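Local coordinates for protein quercetin 2,3-dioxygenase (Escherichia coli, PDB 1TQ5) that cleaves the flavonoid quercetin with dioxygen in vitro, as a two-domain, metal-dependent dioxygenase of the pirin family whose physiological role is unknown, at residues 5-10 with 201-206; 32-37 with 182-187; 64-69 with 89-94; 83-88 with 130-135. All blocks are in the same frame, centred on the assembly; numbering follows the deposited sequence.

Interaction 1 of 4, residues 5-10 with 201-206; sequences RKANER and TSDGLA. With CD (cadmium ion), chain D.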
# COMPACT_ATOMS: atom_id res chain seq x y z
N ARG A 5 -14.75 -0.46 1.24
CA ARG A 5 -14.44 -0.06 -0.12
C ARG A 5 -14.35 -1.37 -0.91
O ARG A 5 -13.31 -2.01 -0.94
CB ARG A 5 -13.09 0.67 -0.15
CG ARG A 5 -12.57 0.99 -1.53
CD ARG A 5 -13.59 1.76 -2.35
NE ARG A 5 -12.97 2.48 -3.46
CZ ARG A 5 -13.65 3.00 -4.47
NH1 ARG A 5 -14.97 2.86 -4.51
NH2 ARG A 5 -13.03 3.67 -5.42
N LYS A 6 -15.46 -1.77 -1.53
CA LYS A 6 -15.51 -3.02 -2.28
C LYS A 6 -14.53 -3.08 -3.44
O LYS A 6 -14.36 -2.11 -4.17
CB LYS A 6 -16.92 -3.28 -2.82
CG LYS A 6 -17.93 -3.69 -1.75
CD LYS A 6 -19.25 -4.09 -2.40
CE LYS A 6 -20.30 -4.49 -1.37
NZ LYS A 6 -20.71 -3.34 -0.52
N ALA A 7 -13.90 -4.24 -3.60
CA ALA A 7 -12.94 -4.45 -4.67
C ALA A 7 -13.52 -4.20 -6.07
O ALA A 7 -12.86 -3.59 -6.91
CB ALA A 7 -12.37 -5.86 -4.60
N ASN A 8 -14.75 -4.65 -6.30
CA ASN A 8 -15.39 -4.49 -7.61
C ASN A 8 -15.88 -3.07 -7.93
O ASN A 8 -16.22 -2.77 -9.06
CB ASN A 8 -16.57 -5.46 -7.75
CG ASN A 8 -17.67 -5.19 -6.74
OD1 ASN A 8 -17.44 -5.22 -5.53
ND2 ASN A 8 -18.87 -4.91 -7.24
N GLU A 9 -15.91 -2.21 -6.92
CA GLU A 9 -16.34 -0.84 -7.16
C GLU A 9 -15.17 0.13 -7.31
O GLU A 9 -15.36 1.34 -7.42
CB GLU A 9 -17.28 -0.40 -6.04
CG GLU A 9 -18.61 -1.13 -6.10
CD GLU A 9 -19.54 -0.76 -4.97
OE1 GLU A 9 -20.71 -1.20 -5.00
OE2 GLU A 9 -19.10 -0.03 -4.05
N ARG A 10 -13.96 -0.41 -7.32
CA ARG A 10 -12.76 0.40 -7.48
C ARG A 10 -12.69 0.93 -8.90
O ARG A 10 -13.29 0.35 -9.80
CB ARG A 10 -11.50 -0.43 -7.21
CG ARG A 10 -11.21 -0.69 -5.74
CD ARG A 10 -9.98 -1.58 -5.61
NE ARG A 10 -10.18 -2.85 -6.30
CZ ARG A 10 -9.24 -3.78 -6.45
NH1 ARG A 10 -8.02 -3.58 -5.97
NH2 ARG A 10 -9.52 -4.91 -7.09
N THR A 201 -10.51 -10.67 -0.37
CA THR A 201 -9.42 -10.27 -1.24
C THR A 201 -9.67 -8.93 -1.96
O THR A 201 -10.72 -8.72 -2.56
CB THR A 201 -9.14 -11.37 -2.29
OG1 THR A 201 -8.69 -12.56 -1.62
CG2 THR A 201 -8.06 -10.93 -3.28
N SER A 202 -8.70 -8.03 -1.85
CA SER A 202 -8.74 -6.71 -2.49
C SER A 202 -9.69 -5.67 -1.92
O SER A 202 -9.73 -4.54 -2.43
CB SER A 202 -8.99 -6.86 -3.99
OG SER A 202 -7.89 -7.51 -4.60
N ASP A 203 -10.44 -6.03 -0.89
CA ASP A 203 -11.35 -5.06 -0.27
C ASP A 203 -10.56 -4.15 0.66
O ASP A 203 -9.52 -4.54 1.20
CB ASP A 203 -12.42 -5.74 0.59
CG ASP A 203 -13.54 -6.34 -0.22
OD1 ASP A 203 -13.83 -5.81 -1.31
OD2 ASP A 203 -14.14 -7.33 0.25
N GLY A 204 -11.08 -2.95 0.87
CA GLY A 204 -10.43 -2.01 1.77
C GLY A 204 -11.46 -1.57 2.78
O GLY A 204 -12.66 -1.57 2.48
N LEU A 205 -11.00 -1.20 3.97
CA LEU A 205 -11.88 -0.75 5.05
C LEU A 205 -11.36 0.56 5.65
O LEU A 205 -10.20 0.65 6.02
CB LEU A 205 -11.93 -1.80 6.16
CG LEU A 205 -12.64 -3.12 5.87
CD1 LEU A 205 -12.34 -4.12 6.97
CD2 LEU A 205 -14.15 -2.88 5.76
N ALA A 206 -12.23 1.56 5.72
CA ALA A 206 -11.88 2.86 6.31
C ALA A 206 -12.47 2.85 7.72
O ALA A 206 -13.65 2.54 7.91
CB ALA A 206 -12.49 3.99 5.51
CD CD D . -15.29 -7.82 -1.89
O HOH W 1 -11.06 -2.10 -2.64
O HOH W 2 -16.11 -7.08 -4.25
O HOH W 3 -13.32 -9.09 -2.72
O HOH W 4 -16.31 -10.24 -1.51
O HOH W 5 -17.39 -7.15 -0.55
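Arg5 and Gly204 face each other as an antiparallel hydrogen-bonded pair, their CA atoms 4.8 Å apart. Arg5 N donates to Gly204 O at 2.7 Å, and Gly204 N returns a bond to Arg5 O. Beside this pair CB of Arg5 rests against the Gly204 carbonyl. Arg5 CG is anti to the backbone N, and the chain then bends at chi2 (54°) and turns away from 201-206; its guanidinium bonds Tyr29 and Thr23 and makes a cation-pi contact with Phe34. The bridge hangs the N-terminal strand 2-5 on the edge of the sheet of the C-terminal cupin domain, beside strand 204-208, so the first residues of the chain complete the sheet of the other half of this bicupin. Past the bridge the chain turns into a short 3-10 segment, and Ala7 and Ser202 meet there, CB to CB at 3.6 Å. Ser202 CB also lies over one face of the Arg10 guanidinium, 3.7 Å from Arg10 NH2. Within its segment that group is held by Arg10 NE, which donates to Ala7 O at 2.8 Å in the guanidinium plane and on a carbonyl lone pair; outside it, NH1 forms a salt bridge with Asp45. A water takes both Arg5 O and Ser202 O as acceptors. Asp203 OD1 accepts from Ala7 N at 2.8 Å, nearly in line with its C-O bond, and the same oxygen shares a cadmium ion with OD2, the metal lying 2.5 Å from Asp203 OD2. Four waters also bind the ion, one of them donating to Asn8 OD1.

Interaction 2 of 4, residues 32-37 with 182-187; sequences PNFMGF and RVWIQV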
# COMPACT_ATOMS: atom_id res chain seq x y z
N PRO A 32 -16.16 10.56 -5.48
CA PRO A 32 -16.61 11.59 -4.53
C PRO A 32 -16.41 11.27 -3.05
O PRO A 32 -16.22 12.18 -2.24
CB PRO A 32 -18.09 11.77 -4.90
CG PRO A 32 -18.48 10.41 -5.38
CD PRO A 32 -17.31 10.04 -6.26
N ASN A 33 -16.47 9.99 -2.69
CA ASN A 33 -16.29 9.59 -1.30
C ASN A 33 -14.83 9.27 -1.01
O ASN A 33 -14.24 9.80 -0.07
CB ASN A 33 -17.15 8.37 -0.99
CG ASN A 33 -18.63 8.63 -1.19
OD1 ASN A 33 -19.36 7.78 -1.69
ND2 ASN A 33 -19.08 9.82 -0.79
N PHE A 34 -14.24 8.39 -1.82
CA PHE A 34 -12.85 8.01 -1.64
C PHE A 34 -11.90 8.91 -2.43
O PHE A 34 -11.44 8.56 -3.51
CB PHE A 34 -12.66 6.53 -2.03
CG PHE A 34 -13.45 5.58 -1.17
CD1 PHE A 34 -14.80 5.33 -1.44
CD2 PHE A 34 -12.87 4.97 -0.06
CE1 PHE A 34 -15.55 4.50 -0.62
CE2 PHE A 34 -13.61 4.13 0.77
CZ PHE A 34 -14.95 3.89 0.49
N MSE A 35 -11.63 10.08 -1.86
CA MSE A 35 -10.74 11.06 -2.47
C MSE A 35 -9.31 10.81 -2.00
O MSE A 35 -8.34 11.08 -2.71
CB MSE A 35 -11.15 12.48 -2.07
CG MSE A 35 -12.50 12.94 -2.58
SE MSE A 35 -12.62 13.08 -4.38
CE MSE A 35 -10.92 13.46 -4.85
N GLY A 36 -9.19 10.30 -0.78
CA GLY A 36 -7.90 10.03 -0.18
C GLY A 36 -8.14 9.95 1.32
O GLY A 36 -8.82 10.82 1.88
N PHE A 37 -7.60 8.93 1.97
CA PHE A 37 -7.80 8.72 3.40
C PHE A 37 -6.62 9.20 4.24
O PHE A 37 -5.62 8.50 4.39
CB PHE A 37 -8.05 7.22 3.65
CG PHE A 37 -8.62 6.91 5.00
CD1 PHE A 37 -9.92 7.26 5.32
CD2 PHE A 37 -7.85 6.25 5.95
CE1 PHE A 37 -10.46 6.94 6.56
CE2 PHE A 37 -8.38 5.93 7.19
CZ PHE A 37 -9.69 6.28 7.50
N ARG A 182 -6.79 7.58 12.26
CA ARG A 182 -7.59 6.78 11.35
C ARG A 182 -6.84 5.54 10.90
O ARG A 182 -5.61 5.49 10.93
CB ARG A 182 -8.00 7.62 10.15
CG ARG A 182 -8.73 8.89 10.53
CD ARG A 182 -9.51 9.43 9.36
NE ARG A 182 -10.35 10.56 9.74
CZ ARG A 182 -11.24 11.11 8.93
NH1 ARG A 182 -11.41 10.63 7.70
NH2 ARG A 182 -11.97 12.15 9.33
N VAL A 183 -7.59 4.53 10.46
CA VAL A 183 -7.00 3.29 10.01
C VAL A 183 -7.58 2.77 8.70
O VAL A 183 -8.80 2.78 8.50
CB VAL A 183 -7.18 2.18 11.07
CG1 VAL A 183 -6.72 0.84 10.51
CG2 VAL A 183 -6.39 2.52 12.32
N TRP A 184 -6.70 2.32 7.82
CA TRP A 184 -7.14 1.74 6.57
C TRP A 184 -6.60 0.33 6.53
O TRP A 184 -5.42 0.09 6.78
CB TRP A 184 -6.62 2.49 5.35
CG TRP A 184 -7.12 1.89 4.06
CD1 TRP A 184 -6.60 0.81 3.40
CD2 TRP A 184 -8.25 2.33 3.30
NE1 TRP A 184 -7.34 0.55 2.27
CE2 TRP A 184 -8.35 1.47 2.18
CE3 TRP A 184 -9.18 3.36 3.44
CZ2 TRP A 184 -9.35 1.61 1.21
CZ3 TRP A 184 -10.18 3.50 2.48
CH2 TRP A 184 -10.25 2.63 1.38
N ILE A 185 -7.49 -0.61 6.26
CA ILE A 185 -7.07 -1.99 6.16
C ILE A 185 -7.35 -2.46 4.75
O ILE A 185 -8.49 -2.38 4.27
CB ILE A 185 -7.82 -2.89 7.16
CG1 ILE A 185 -7.42 -2.50 8.59
CG2 ILE A 185 -7.50 -4.35 6.86
CD1 ILE A 185 -8.12 -3.29 9.66
N GLN A 186 -6.30 -2.94 4.09
CA GLN A 186 -6.40 -3.44 2.73
C GLN A 186 -6.16 -4.95 2.81
O GLN A 186 -5.10 -5.38 3.28
CB GLN A 186 -5.32 -2.80 1.85
CG GLN A 186 -5.42 -3.15 0.36
CD GLN A 186 -6.73 -2.68 -0.26
OE1 GLN A 186 -7.36 -1.73 0.22
NE2 GLN A 186 -7.14 -3.35 -1.33
N VAL A 187 -7.14 -5.74 2.38
CA VAL A 187 -6.98 -7.18 2.41
C VAL A 187 -6.21 -7.62 1.16
O VAL A 187 -6.73 -7.54 0.04
CB VAL A 187 -8.34 -7.90 2.44
CG1 VAL A 187 -8.13 -9.41 2.60
CG2 VAL A 187 -9.20 -7.37 3.60
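Phe37 reaches from the loop between strands 18-22 and 40-48 onto strand 182-187, joining the N-terminal cupin domain to the sheet of the C-terminal one in this bicupin. Its CB starts the contact beside Trp184 CE3, and Phe37 CG, anti to the backbone N (chi1 -165°), lies 3.9 Å from Trp184 CE3. That carbon sits over one face of the Phe37 ring. One branch of the ring, CD2, passes Trp184 CB, and the next atom, Phe37 CE2, comes 3.4 Å from Val183 O. On the other branch CE1 runs beside Arg182 CD and lies near the plane of the Arg182 guanidinium, at its edge. At the tip Phe37 CZ meets Arg182 CB at 3.4 Å. The Arg182 chain runs extended from CG to NE past the ring. The Phe37 and Trp184 six-membered rings are oblique, with centroids 5.7 Å apart and planes at 58°. Leu228 of strand 221-228, with Ala206 and Trp208 of strand 204-208, also touches Phe37, so the ring is packed against three strands of one sheet. Phe34, the centre of an inverse gamma turn, adds a second aromatic side chain: it crosses Trp184 at about a right angle, and its CE2 lies at the edge of the indole, close to the indole plane. His239 meets the Phe34 ring edge-to-face. The nitrogen of the indole is satisfied within its own strand: Trp184 NE1 donates to Gln186 OE1 at 3.1 Å, with the acceptor 6° out of the indole plane.

Interaction 3 of 4, residues 64-69 with 89-94; sequences ILTYVL and EFQIMS. With CD (cadmium ion), chain E.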
# COMPACT_ATOMS: atom_id res chain seq x y z
N ILE A 64 6.49 7.08 -2.17
CA ILE A 64 5.95 6.03 -3.03
C ILE A 64 6.41 4.65 -2.58
O ILE A 64 7.59 4.31 -2.65
CB ILE A 64 6.39 6.22 -4.50
CG1 ILE A 64 6.12 7.65 -4.95
CG2 ILE A 64 5.64 5.24 -5.39
CD1 ILE A 64 4.66 8.05 -4.89
N LEU A 65 5.45 3.85 -2.12
CA LEU A 65 5.74 2.50 -1.65
C LEU A 65 5.22 1.44 -2.61
O LEU A 65 4.09 1.53 -3.09
CB LEU A 65 5.11 2.29 -0.28
CG LEU A 65 5.10 0.85 0.23
CD1 LEU A 65 6.49 0.46 0.71
CD2 LEU A 65 4.09 0.73 1.36
N THR A 66 6.04 0.43 -2.87
CA THR A 66 5.64 -0.67 -3.75
C THR A 66 5.67 -2.01 -3.00
O THR A 66 6.62 -2.29 -2.27
CB THR A 66 6.58 -0.81 -4.96
OG1 THR A 66 6.71 0.45 -5.64
CG2 THR A 66 6.05 -1.86 -5.92
N TYR A 67 4.62 -2.81 -3.16
CA TYR A 67 4.55 -4.13 -2.55
C TYR A 67 4.27 -5.13 -3.68
O TYR A 67 3.21 -5.09 -4.29
CB TYR A 67 3.44 -4.19 -1.50
CG TYR A 67 3.32 -5.55 -0.83
CD1 TYR A 67 4.45 -6.34 -0.58
CD2 TYR A 67 2.08 -6.04 -0.42
CE1 TYR A 67 4.34 -7.57 0.05
CE2 TYR A 67 1.96 -7.28 0.21
CZ TYR A 67 3.10 -8.04 0.45
OH TYR A 67 3.01 -9.26 1.08
N VAL A 68 5.25 -5.98 -3.96
CA VAL A 68 5.13 -6.98 -5.02
C VAL A 68 4.45 -8.24 -4.51
O VAL A 68 4.91 -8.87 -3.56
CB VAL A 68 6.51 -7.35 -5.60
CG1 VAL A 68 6.34 -8.30 -6.78
CG2 VAL A 68 7.25 -6.08 -6.03
N LEU A 69 3.35 -8.60 -5.17
CA LEU A 69 2.57 -9.78 -4.81
C LEU A 69 2.93 -11.01 -5.63
O LEU A 69 2.92 -12.13 -5.13
CB LEU A 69 1.08 -9.47 -4.99
CG LEU A 69 0.56 -8.25 -4.22
CD1 LEU A 69 -0.88 -7.97 -4.61
CD2 LEU A 69 0.67 -8.51 -2.73
N GLU A 89 8.35 -8.76 -1.35
CA GLU A 89 9.17 -7.66 -0.87
C GLU A 89 8.57 -6.27 -1.08
O GLU A 89 7.59 -6.10 -1.80
CB GLU A 89 10.56 -7.73 -1.49
CG GLU A 89 11.33 -8.97 -1.07
CD GLU A 89 12.78 -8.94 -1.50
OE1 GLU A 89 13.24 -7.87 -1.95
OE2 GLU A 89 13.46 -9.99 -1.39
N PHE A 90 9.19 -5.29 -0.43
CA PHE A 90 8.76 -3.91 -0.49
C PHE A 90 9.91 -3.04 -0.97
O PHE A 90 11.06 -3.46 -1.02
CB PHE A 90 8.36 -3.40 0.90
CG PHE A 90 7.12 -4.04 1.47
CD1 PHE A 90 5.87 -3.48 1.24
CD2 PHE A 90 7.21 -5.17 2.27
CE1 PHE A 90 4.72 -4.05 1.80
CE2 PHE A 90 6.08 -5.74 2.84
CZ PHE A 90 4.83 -5.17 2.60
N GLN A 91 9.58 -1.80 -1.32
CA GLN A 91 10.57 -0.82 -1.73
C GLN A 91 9.88 0.51 -1.46
O GLN A 91 8.66 0.60 -1.54
CB GLN A 91 10.92 -0.95 -3.22
CG GLN A 91 9.95 -0.28 -4.20
CD GLN A 91 10.37 -0.45 -5.65
OE1 GLN A 91 11.53 -0.73 -5.94
NE2 GLN A 91 9.43 -0.25 -6.57
N ILE A 92 10.65 1.52 -1.09
CA ILE A 92 10.05 2.82 -0.84
C ILE A 92 10.94 3.89 -1.43
O ILE A 92 12.16 3.76 -1.46
CB ILE A 92 9.82 3.07 0.66
CG1 ILE A 92 9.00 4.35 0.85
CG2 ILE A 92 11.15 3.19 1.39
CD1 ILE A 92 8.53 4.59 2.27
N MSE A 93 10.31 4.95 -1.92
CA MSE A 93 11.03 6.06 -2.52
C MSE A 93 10.39 7.39 -2.13
O MSE A 93 9.17 7.52 -2.14
CB MSE A 93 11.00 5.90 -4.04
CG MSE A 93 11.82 6.90 -4.84
SE MSE A 93 11.66 6.56 -6.61
CE MSE A 93 10.18 7.52 -7.00
N SER A 94 11.22 8.35 -1.76
CA SER A 94 10.74 9.68 -1.39
C SER A 94 11.08 10.60 -2.56
O SER A 94 12.25 10.80 -2.87
CB SER A 94 11.45 10.18 -0.13
OG SER A 94 11.11 9.41 1.01
CD CD E . 15.58 -8.80 -2.29
O HOH W 6 15.76 -6.73 -3.90
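Ile64 and Met93, a selenomethionine, form the first of four antiparallel pairs between strands 63-70 and 90-94; the directions of 64-69 and 90-94 are 168° apart. The backbone bonds come in reciprocal sets at the two hydrogen-bonded pairs: Ile64 N donates to Met93 O at 2.7 Å and Met93 N to Ile64 O, and Thr66 and Gln91 exchange bonds likewise. Val68 N adds one more, to Glu89 O at 3.2 Å. Between these, CA-H...O contacts join Ile92 to Ile64 O and Phe90 to Thr66 O. One side-chain hydrogen bond runs across the sheet face that carries Ile64, Thr66, Gln91 and Met93: Thr66 and Gln91 lie side by side, and Gln91 NE2 donates almost straight to Thr66 OG1 at 3.0 Å, the hydroxyl lying in the amide plane. Thr66 OG1 also bonds Gln116 NE2, and Gln91 OE1 bonds Tyr130 OH. The other face is aromatic and aliphatic. Tyr67 and Phe90 make an offset stack, centroids 4.2 Å apart and planes at 9°, with Phe90 CE1 over the Tyr67 ring; Glu89 O sits at the edge of that ring. Leu65 CD1 meets Phe90 CD1 at 4.0 Å. Just before strand 90-94, both carboxylate oxygens of Glu89 bind a cadmium ion. The Met93 side chain comes about 4 Å from that of His101, a metal ligand. The amide of Gln91 is bonded at both NE2 and OE1, which fixes its rotation about 4 Å from the side chain of Glu103, probably a metal ligand too.

Interaction 4 of 4, residues 83-88 with 130-135; sequences EQVPAG and YEQRRF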
# COMPACT_ATOMS: atom_id res chain seq x y z
N GLU A 83 17.38 -1.75 -9.03
CA GLU A 83 17.02 -2.81 -8.09
C GLU A 83 15.89 -3.72 -8.56
O GLU A 83 14.96 -3.28 -9.24
CB GLU A 83 16.62 -2.17 -6.75
CG GLU A 83 16.15 -3.16 -5.69
CD GLU A 83 17.29 -3.69 -4.84
OE1 GLU A 83 17.24 -4.87 -4.45
OE2 GLU A 83 18.23 -2.91 -4.56
N GLN A 84 15.97 -5.01 -8.22
CA GLN A 84 14.92 -5.96 -8.58
C GLN A 84 14.22 -6.42 -7.30
O GLN A 84 14.85 -6.93 -6.38
CB GLN A 84 15.50 -7.16 -9.33
CG GLN A 84 15.97 -6.82 -10.74
CD GLN A 84 15.95 -8.00 -11.68
OE1 GLN A 84 16.24 -7.87 -12.86
NE2 GLN A 84 15.61 -9.18 -11.15
N VAL A 85 12.91 -6.22 -7.26
CA VAL A 85 12.10 -6.56 -6.10
C VAL A 85 11.18 -7.73 -6.40
O VAL A 85 10.21 -7.60 -7.15
CB VAL A 85 11.26 -5.33 -5.66
CG1 VAL A 85 10.51 -5.63 -4.37
CG2 VAL A 85 12.17 -4.13 -5.48
N PRO A 86 11.46 -8.91 -5.81
CA PRO A 86 10.63 -10.09 -6.04
C PRO A 86 9.35 -10.07 -5.21
O PRO A 86 9.18 -9.22 -4.34
CB PRO A 86 11.55 -11.23 -5.63
CG PRO A 86 12.26 -10.64 -4.45
CD PRO A 86 12.60 -9.24 -4.93
N ALA A 87 8.45 -11.00 -5.50
CA ALA A 87 7.19 -11.08 -4.79
C ALA A 87 7.45 -11.24 -3.30
O ALA A 87 8.37 -11.96 -2.89
CB ALA A 87 6.37 -12.25 -5.30
N GLY A 88 6.66 -10.55 -2.49
CA GLY A 88 6.82 -10.63 -1.05
C GLY A 88 7.64 -9.48 -0.48
O GLY A 88 7.63 -9.24 0.72
N TYR A 130 16.00 6.35 -1.67
CA TYR A 130 15.45 5.09 -2.12
C TYR A 130 15.92 3.95 -1.23
O TYR A 130 17.12 3.72 -1.07
CB TYR A 130 15.86 4.77 -3.55
CG TYR A 130 15.39 3.40 -3.99
CD1 TYR A 130 14.03 3.16 -4.22
CD2 TYR A 130 16.28 2.34 -4.10
CE1 TYR A 130 13.57 1.89 -4.54
CE2 TYR A 130 15.83 1.06 -4.43
CZ TYR A 130 14.47 0.85 -4.64
OH TYR A 130 14.01 -0.41 -4.94
N GLU A 131 14.96 3.23 -0.65
CA GLU A 131 15.28 2.12 0.21
C GLU A 131 14.48 0.88 -0.15
O GLU A 131 13.36 0.96 -0.66
CB GLU A 131 15.05 2.49 1.68
CG GLU A 131 16.00 3.54 2.20
CD GLU A 131 15.91 3.72 3.70
OE1 GLU A 131 16.23 2.76 4.43
OE2 GLU A 131 15.50 4.81 4.14
N GLN A 132 15.07 -0.28 0.12
CA GLN A 132 14.43 -1.55 -0.16
C GLN A 132 14.82 -2.46 0.99
O GLN A 132 15.93 -2.36 1.50
CB GLN A 132 14.96 -2.10 -1.49
CG GLN A 132 14.13 -3.22 -2.10
CD GLN A 132 14.35 -4.57 -1.45
OE1 GLN A 132 15.48 -5.03 -1.30
NE2 GLN A 132 13.25 -5.22 -1.06
N ARG A 133 13.91 -3.33 1.40
CA ARG A 133 14.20 -4.24 2.49
C ARG A 133 13.54 -5.60 2.34
O ARG A 133 12.42 -5.72 1.83
CB ARG A 133 13.77 -3.63 3.83
CG ARG A 133 14.00 -4.55 5.04
CD ARG A 133 14.19 -3.75 6.31
NE ARG A 133 14.69 -4.55 7.42
CZ ARG A 133 15.19 -4.04 8.55
NH1 ARG A 133 15.26 -2.73 8.70
NH2 ARG A 133 15.61 -4.84 9.52
N ARG A 134 14.26 -6.63 2.77
CA ARG A 134 13.75 -7.98 2.73
C ARG A 134 13.49 -8.43 4.16
O ARG A 134 14.42 -8.68 4.92
CB ARG A 134 14.74 -8.94 2.08
CG ARG A 134 14.32 -10.38 2.18
CD ARG A 134 15.14 -11.27 1.29
NE ARG A 134 14.69 -12.65 1.39
CZ ARG A 134 14.86 -13.55 0.43
NH1 ARG A 134 15.45 -13.20 -0.71
NH2 ARG A 134 14.43 -14.79 0.60
N PHE A 135 12.21 -8.50 4.51
CA PHE A 135 11.78 -8.90 5.84
C PHE A 135 11.72 -10.42 5.90
O PHE A 135 11.53 -11.08 4.87
CB PHE A 135 10.39 -8.34 6.14
CG PHE A 135 10.32 -6.83 6.12
CD1 PHE A 135 10.68 -6.09 7.24
CD2 PHE A 135 9.91 -6.16 4.98
CE1 PHE A 135 10.63 -4.70 7.22
CE2 PHE A 135 9.86 -4.76 4.95
CZ PHE A 135 10.22 -4.03 6.08
O HOH W 7 10.40 -9.25 2.62
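The Tyr130 ring and the carboxylate of Glu83 are turned 37° from each other, the two side chains crossing at about a right angle. Glu83 CB approaches the ring obliquely, and the nearer meeting is at its hydroxyl, with Tyr130 OH 3.6 Å from Glu83 CG. The ring also stacks with His75, its hydroxyl engaged by Gln91. A second flat group, the Gln132 amide, is turned from the carboxylate by a similar angle; Glu83 OE1 and Gln132 OE1 are 3.6 Å apart. Gln132 NE2 is hydrogen-bonded to Phe90 O, with a weak bond to Glu89 OE1. The aliphatic part of the contact is Val85 against Gln132: the two reach toward each other, Val85 CG2 lying 4.0 Å from Gln132 CG. Val85 and Tyr130 slide past in opposite directions, Val85 CG2 near the tyrosine OH. Glu83 CG is anti to the backbone N (chi1 177°), which sends it across toward Tyr130. Beyond the strands a water accepts from Phe135 N at 2.7 Å and donates weakly to Gly88 O, so the two segment ends are bridged by solvent. The axes of 83-86 and 130-133 are 9.2 Å apart at 38°, and the strands belong to different sheets: 82-86 is an outermost strand of the four-stranded one, 129-133 of the seven-stranded one. Edges of two sheets brought together by side chains in this way fit the two-sheet beta-sandwich of the cupin fold, here in the N-terminal domain that carries the metal site.

Interactions 1 and 2 share the sheet of the C-terminal cupin, on neighbouring strands 204-208 and 182-187, with centres 9 Å apart; both tie N-terminal residues to that domain. Interactions 3 and 4 lie in the N-terminal cupin, centres 7 Å apart, meeting on adjacent strands 90-94 and 129-133, while strand 82-86 of interaction 4 lies in the other, four-stranded sheet. The two groups stand about 19 to 26 Å apart, centre to centre. Along the chain the loop closed by interaction 1 encloses interaction 2, which encloses 3 and 4, whose segments alternate. The N-terminal residues thus pack against the second domain, while the metal site lies beside interactions 3 and 4.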